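Hypothetical conserved protein (Geobacillus kaustophilus, PDB 3VNP) catalyses the reversible hydration of carbon dioxide as a homotrimeric gamma-class carbonic anhydrase that takes magnesium or zinc in its active site. Local coordinates at residues A[65-70]-A[103-108]; A[92-97]-A[154-159]. All coordinates share one frame; numbering follows the deposited sequence.

Contact 1: residues A[65-70]-A[103-108]. With MG (magnesium ion), chain E.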
loop_
_atom_site.group_PDB
_atom_site.type_symbol
_atom_site.label_atom_id
_atom_site.label_comp_id
_atom_site.label_asym_id
_atom_site.label_seq_id
_atom_site.Cartn_x
_atom_site.Cartn_y
_atom_site.Cartn_z
ATOM N N HIS A 65 8.697 8.091 -6.049
ATOM C CA HIS A 65 9.390 9.230 -5.464
ATOM C C HIS A 65 10.888 9.158 -5.776
ATOM O O HIS A 65 11.348 8.253 -6.472
ATOM C CB HIS A 65 9.175 9.272 -3.946
ATOM C CG HIS A 65 9.404 10.624 -3.340
ATOM N ND1 HIS A 65 9.876 10.796 -2.057
ATOM C CD2 HIS A 65 9.219 11.867 -3.840
ATOM C CE1 HIS A 65 9.975 12.087 -1.794
ATOM N NE2 HIS A 65 9.583 12.759 -2.859
ATOM N N GLN A 66 11.654 10.110 -5.257
ATOM C CA GLN A 66 13.081 10.122 -5.521
ATOM C C GLN A 66 13.905 10.584 -4.327
ATOM O O GLN A 66 13.392 11.215 -3.398
ATOM C CB GLN A 66 13.409 11.051 -6.706
ATOM C CG GLN A 66 12.351 11.164 -7.797
ATOM C CD GLN A 66 11.173 12.015 -7.367
ATOM O OE1 GLN A 66 11.350 13.053 -6.734
ATOM N NE2 GLN A 66 9.966 11.589 -7.718
ATOM N N SER A 67 15.188 10.236 -4.367
ATOM C CA SER A 67 16.158 10.661 -3.367
ATOM C C SER A 67 16.957 11.734 -4.144
ATOM O O SER A 67 16.971 11.728 -5.388
ATOM C CB SER A 67 17.052 9.488 -2.932
ATOM O OG SER A 67 17.711 8.887 -4.032
ATOM N N PRO A 68 17.619 12.664 -3.437
ATOM C CA PRO A 68 18.383 13.717 -4.112
ATOM C C PRO A 68 19.331 13.265 -5.225
ATOM O O PRO A 68 20.016 12.250 -5.100
ATOM C CB PRO A 68 19.128 14.393 -2.959
ATOM C CG PRO A 68 18.211 14.205 -1.810
ATOM C CD PRO A 68 17.779 12.763 -1.977
ATOM N N ASN A 69 19.342 14.025 -6.318
ATOM C CA ASN A 69 20.217 13.769 -7.462
ATOM C C ASN A 69 20.033 12.446 -8.178
ATOM O O ASN A 69 20.836 12.103 -9.043
ATOM C CB ASN A 69 21.673 13.898 -7.022
ATOM C CG ASN A 69 21.927 15.179 -6.250
ATOM O OD1 ASN A 69 22.515 15.160 -5.167
ATOM N ND2 ASN A 69 21.478 16.304 -6.803
ATOM N N ASN A 70 18.987 11.705 -7.835
ATOM C CA ASN A 70 18.746 10.421 -8.480
ATOM C C ASN A 70 17.399 10.406 -9.188
ATOM O O ASN A 70 16.362 10.124 -8.587
ATOM C CB ASN A 70 18.814 9.301 -7.445
ATOM C CG ASN A 70 20.183 9.185 -6.807
ATOM O OD1 ASN A 70 20.293 8.954 -5.608
ATOM N ND2 ASN A 70 21.236 9.334 -7.610
ATOM N N ILE A 103 11.570 -1.199 -5.294
ATOM C CA ILE A 103 12.807 -1.004 -6.039
ATOM C C ILE A 103 13.460 0.237 -5.474
ATOM O O ILE A 103 12.928 1.338 -5.595
ATOM C CB ILE A 103 12.529 -0.802 -7.541
ATOM C CG1 ILE A 103 11.507 -1.838 -8.024
ATOM C CG2 ILE A 103 13.823 -0.925 -8.328
ATOM C CD1 ILE A 103 11.934 -3.286 -7.832
ATOM N N LEU A 104 14.620 0.067 -4.853
ATOM C CA LEU A 104 15.286 1.200 -4.244
ATOM C C LEU A 104 16.282 1.977 -5.104
ATOM O O LEU A 104 16.577 1.616 -6.239
ATOM C CB LEU A 104 15.903 0.758 -2.914
ATOM C CG LEU A 104 14.786 0.288 -1.965
ATOM C CD1 LEU A 104 15.364 -0.248 -0.679
ATOM C CD2 LEU A 104 13.834 1.445 -1.679
ATOM N N ASP A 105 16.771 3.066 -4.527
ATOM C CA ASP A 105 17.675 4.017 -5.156
ATOM C C ASP A 105 18.852 3.570 -6.019
ATOM O O ASP A 105 19.730 2.820 -5.590
ATOM C CB ASP A 105 18.133 4.972 -4.067
ATOM C CG ASP A 105 16.955 5.559 -3.309
ATOM O OD1 ASP A 105 16.409 6.595 -3.746
ATOM O OD2 ASP A 105 16.542 4.963 -2.294
ATOM N N ARG A 106 18.846 4.078 -7.251
ATOM C CA ARG A 106 19.865 3.806 -8.254
ATOM C C ARG A 106 19.864 2.358 -8.709
ATOM O O ARG A 106 20.696 1.946 -9.516
ATOM C CB ARG A 106 21.241 4.220 -7.731
ATOM C CG ARG A 106 21.285 5.687 -7.329
ATOM C CD ARG A 106 22.625 6.080 -6.739
ATOM N NE ARG A 106 23.594 6.449 -7.764
ATOM C CZ ARG A 106 24.862 6.758 -7.508
ATOM N NH1 ARG A 106 25.310 6.738 -6.258
ATOM N NH2 ARG A 106 25.678 7.091 -8.500
ATOM N N ALA A 107 18.921 1.582 -8.196
ATOM C CA ALA A 107 18.815 0.196 -8.610
ATOM C C ALA A 107 18.393 0.238 -10.071
ATOM O O ALA A 107 17.421 0.902 -10.416
ATOM C CB ALA A 107 17.763 -0.526 -7.786
ATOM N N GLU A 108 19.129 -0.449 -10.936
ATOM C CA GLU A 108 18.777 -0.461 -12.349
ATOM C C GLU A 108 18.231 -1.817 -12.766
ATOM O O GLU A 108 18.873 -2.851 -12.587
ATOM C CB GLU A 108 19.987 -0.089 -13.202
ATOM C CG GLU A 108 19.780 -0.249 -14.701
ATOM C CD GLU A 108 20.878 0.424 -15.503
ATOM O OE1 GLU A 108 22.034 0.433 -15.026
ATOM O OE2 GLU A 108 20.590 0.934 -16.605
HETATM MG MG MG E . 10.853 9.360 -0.498
HETATM O O HOH W 1 11.497 10.724 1.411
#
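The amide of Asn70 and the guanidinium of Arg106 are tilted only 15° apart but are not stacked; the amide meets CG and CD of the arginine, ND2 of Asn70 lying 3.6 Å from CD of Arg106. ND1 of His65 binds the magnesium ion at 2.3 Å, and a water also on the metal lies in the plane of the His65 ring, at its edge. Polar contact between the segments centres on Ser67, whose OG is 2.7 Å from OD1 of Asp105 and 3.0 Å from OD1 of Asn70; its single proton can serve either acceptor. A chi1 of 56° sets OG between the backbone N and the carbonyl carbon of Ser67, within reach of both. OD1 of Asp105 also accepts from ND1 of His87, a magnesium ligand, making Asp105 a second-shell residue; His82 of the second subunit completes the histidine set. Both segments form type II turns, Ser67 to Asn70 and Leu104 to Ala107. They follow strands 63-65 and 102-103 of one parallel sheet, with strand 85-87 between them, and OG of Ser88, just beyond that strand, hydrogen-bonds N of Ser67 and O of Asn70.

Contact 2: residues A[92-97]-A[154-159]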
loop_
_atom_site.group_PDB
_atom_site.type_symbol
_atom_site.label_atom_id
_atom_site.label_comp_id
_atom_site.label_asym_id
_atom_site.label_seq_id
_atom_site.Cartn_x
_atom_site.Cartn_y
_atom_site.Cartn_z
ATOM N N ARG A 92 14.335 -0.236 -17.155
ATOM C CA ARG A 92 14.517 -0.249 -18.602
ATOM C C ARG A 92 13.304 -0.762 -19.374
ATOM O O ARG A 92 12.399 -1.383 -18.807
ATOM C CB ARG A 92 15.761 -1.067 -18.970
ATOM C CG ARG A 92 17.045 -0.514 -18.373
ATOM C CD ARG A 92 17.239 0.924 -18.794
ATOM N NE ARG A 92 18.462 1.501 -18.257
ATOM C CZ ARG A 92 18.899 2.721 -18.555
ATOM N NH1 ARG A 92 18.202 3.484 -19.390
ATOM N NH2 ARG A 92 20.021 3.184 -18.016
ATOM N N LYS A 93 13.300 -0.491 -20.677
ATOM C CA LYS A 93 12.208 -0.889 -21.555
ATOM C C LYS A 93 11.716 -2.316 -21.415
ATOM O O LYS A 93 12.495 -3.261 -21.300
ATOM C CB LYS A 93 12.580 -0.626 -23.018
ATOM C CG LYS A 93 12.482 0.846 -23.387
ATOM C CD LYS A 93 12.807 1.136 -24.853
ATOM C CE LYS A 93 12.648 2.637 -25.152
ATOM N NZ LYS A 93 13.063 3.005 -26.541
ATOM N N ASN A 94 10.395 -2.438 -21.417
ATOM C CA ASN A 94 9.701 -3.712 -21.337
ATOM C C ASN A 94 9.895 -4.559 -20.088
ATOM O O ASN A 94 9.472 -5.714 -20.059
ATOM C CB ASN A 94 10.026 -4.547 -22.582
ATOM C CG ASN A 94 9.590 -3.864 -23.867
ATOM O OD1 ASN A 94 8.490 -3.313 -23.946
ATOM N ND2 ASN A 94 10.446 -3.898 -24.879
ATOM N N ALA A 95 10.523 -4.006 -19.060
ATOM C CA ALA A 95 10.714 -4.772 -17.837
ATOM C C ALA A 95 9.368 -4.861 -17.123
ATOM O O ALA A 95 8.465 -4.072 -17.388
ATOM C CB ALA A 95 11.746 -4.098 -16.944
ATOM N N LEU A 96 9.225 -5.837 -16.234
ATOM C CA LEU A 96 7.982 -5.986 -15.494
ATOM C C LEU A 96 8.267 -6.051 -13.993
ATOM O O LEU A 96 9.083 -6.855 -13.541
ATOM C CB LEU A 96 7.229 -7.243 -15.955
ATOM C CG LEU A 96 5.855 -7.455 -15.308
ATOM C CD1 LEU A 96 4.991 -8.361 -16.167
ATOM C CD2 LEU A 96 6.042 -8.032 -13.915
ATOM N N ILE A 97 7.597 -5.197 -13.225
ATOM C CA ILE A 97 7.786 -5.170 -11.777
ATOM C C ILE A 97 6.598 -5.818 -11.071
ATOM O O ILE A 97 5.492 -5.284 -11.082
ATOM C CB ILE A 97 7.952 -3.721 -11.272
ATOM C CG1 ILE A 97 8.987 -2.980 -12.138
ATOM C CG2 ILE A 97 8.378 -3.723 -9.799
ATOM C CD1 ILE A 97 10.398 -3.563 -12.121
ATOM N N ARG A 154 1.731 -9.328 -23.946
ATOM C CA ARG A 154 0.288 -9.479 -23.841
ATOM C C ARG A 154 -0.256 -8.559 -22.739
ATOM O O ARG A 154 -1.291 -7.911 -22.913
ATOM C CB ARG A 154 -0.035 -10.948 -23.539
ATOM C CG ARG A 154 -1.419 -11.409 -23.962
ATOM C CD ARG A 154 -2.468 -11.081 -22.923
ATOM N NE ARG A 154 -2.132 -11.652 -21.621
ATOM C CZ ARG A 154 -2.890 -11.538 -20.537
ATOM N NH1 ARG A 154 -4.036 -10.876 -20.594
ATOM N NH2 ARG A 154 -2.500 -12.080 -19.393
ATOM N N ILE A 155 0.451 -8.501 -21.613
ATOM C CA ILE A 155 0.047 -7.662 -20.486
ATOM C C ILE A 155 0.195 -6.185 -20.853
ATOM O O ILE A 155 -0.724 -5.382 -20.675
ATOM C CB ILE A 155 0.921 -7.957 -19.236
ATOM C CG1 ILE A 155 0.627 -9.365 -18.713
ATOM C CG2 ILE A 155 0.654 -6.932 -18.149
ATOM C CD1 ILE A 155 1.586 -9.835 -17.623
ATOM N N ARG A 156 1.370 -5.844 -21.363
ATOM C CA ARG A 156 1.690 -4.487 -21.768
ATOM C C ARG A 156 0.618 -3.923 -22.703
ATOM O O ARG A 156 0.049 -2.859 -22.449
ATOM C CB ARG A 156 3.061 -4.513 -22.442
ATOM C CG ARG A 156 3.569 -3.213 -23.016
ATOM C CD ARG A 156 5.062 -3.355 -23.228
ATOM N NE ARG A 156 5.404 -4.674 -23.757
ATOM C CZ ARG A 156 6.369 -5.453 -23.275
ATOM N NH1 ARG A 156 7.099 -5.054 -22.245
ATOM N NH2 ARG A 156 6.602 -6.639 -23.821
ATOM N N ARG A 157 0.338 -4.650 -23.779
ATOM C CA ARG A 157 -0.663 -4.242 -24.759
ATOM C C ARG A 157 -2.058 -4.164 -24.140
ATOM O O ARG A 157 -2.815 -3.233 -24.414
ATOM C CB ARG A 157 -0.665 -5.227 -25.930
ATOM C CG ARG A 157 -1.714 -4.956 -26.984
ATOM C CD ARG A 157 -1.725 -6.073 -28.016
ATOM N NE ARG A 157 -1.997 -7.370 -27.398
ATOM C CZ ARG A 157 -2.069 -8.519 -28.062
ATOM N NH1 ARG A 157 -1.888 -8.542 -29.380
ATOM N NH2 ARG A 157 -2.321 -9.649 -27.406
ATOM N N GLU A 158 -2.392 -5.147 -23.309
ATOM C CA GLU A 158 -3.689 -5.185 -22.644
ATOM C C GLU A 158 -3.945 -3.924 -21.816
ATOM O O GLU A 158 -5.056 -3.390 -21.825
ATOM C CB GLU A 158 -3.781 -6.412 -21.731
ATOM C CG GLU A 158 -5.017 -6.424 -20.828
ATOM C CD GLU A 158 -4.863 -7.353 -19.627
ATOM O OE1 GLU A 158 -4.649 -8.565 -19.835
ATOM O OE2 GLU A 158 -4.956 -6.870 -18.472
ATOM N N TYR A 159 -2.931 -3.446 -21.095
ATOM C CA TYR A 159 -3.125 -2.251 -20.281
ATOM C C TYR A 159 -3.290 -0.956 -21.069
ATOM O O TYR A 159 -3.805 0.030 -20.539
ATOM C CB TYR A 159 -2.010 -2.101 -19.236
ATOM C CG TYR A 159 -2.390 -2.724 -17.909
ATOM C CD1 TYR A 159 -2.004 -4.026 -17.584
ATOM C CD2 TYR A 159 -3.212 -2.038 -17.012
ATOM C CE1 TYR A 159 -2.431 -4.632 -16.397
ATOM C CE2 TYR A 159 -3.648 -2.634 -15.823
ATOM C CZ TYR A 159 -3.256 -3.930 -15.523
ATOM O OH TYR A 159 -3.698 -4.523 -14.360
#
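Arg156 reaches out from the helix to Asn94 and crosses its side chain at about a right angle, the guanidinium and amide planes standing 65° apart. OD1 of Asn94 sits over one face of the guanidinium, 3.1 Å from CZ of Arg156, where no N-H points at it. The bond is made instead to the backbone: NH1 of Arg156 donates to O of Asn94 at 3.3 Å, a weak link with an angle of 140° at the hydrogen. The same NH1 also hydrogen-bonds O of Gly77, so one nitrogen ties the helix to two backbone carbonyls. The arginine runs extended from the helix, CG anti to the backbone N, and bends at chi3 (41°) to bring NH1 round to the turn. Replacing Arg156 with a leucine would probably deprive the carbonyls of Asn94 and Gly77 of this donor and weaken the hold of the helix on the turn. Beside this polar link, CD1 of Leu96 meets CD1 of Ile155 at 4.0 Å, the two side chains again at about a right angle; Thr79 touches both. Along the helix, Arg154 forms a salt bridge with Glu158. The arrangement is that of the left-handed parallel beta-helix of gamma-class carbonic anhydrases, whose C-terminal helix lies alongside the coils and here meets the type II turn Arg92 to Ala95.

Overall arrangement
Contacts 1 and 2 lie on opposite sides of the chain's centre, their centres about 21 Å apart. Their segments alternate along the chain, 65-70, 92-97, 103-108, 154-159. Segments 92-97 and 103-108, close in sequence, join the two contacts directly: OE2 of Glu108 forms a 2.7 Å salt bridge with NH2 of Arg92, and Ile103 packs on Ile97. Contact 1 links turns at one corner of the beta-helix, whereas contact 2 sets helix 146-170 against the turn between strands 90-91 and 96-97 of two different sheets. They approach again across the trimer, where Pro68 of one subunit packs on Arg154 of a neighbouring subunit and His65 on its Tyr159, bringing the helix to the intersubunit magnesium site.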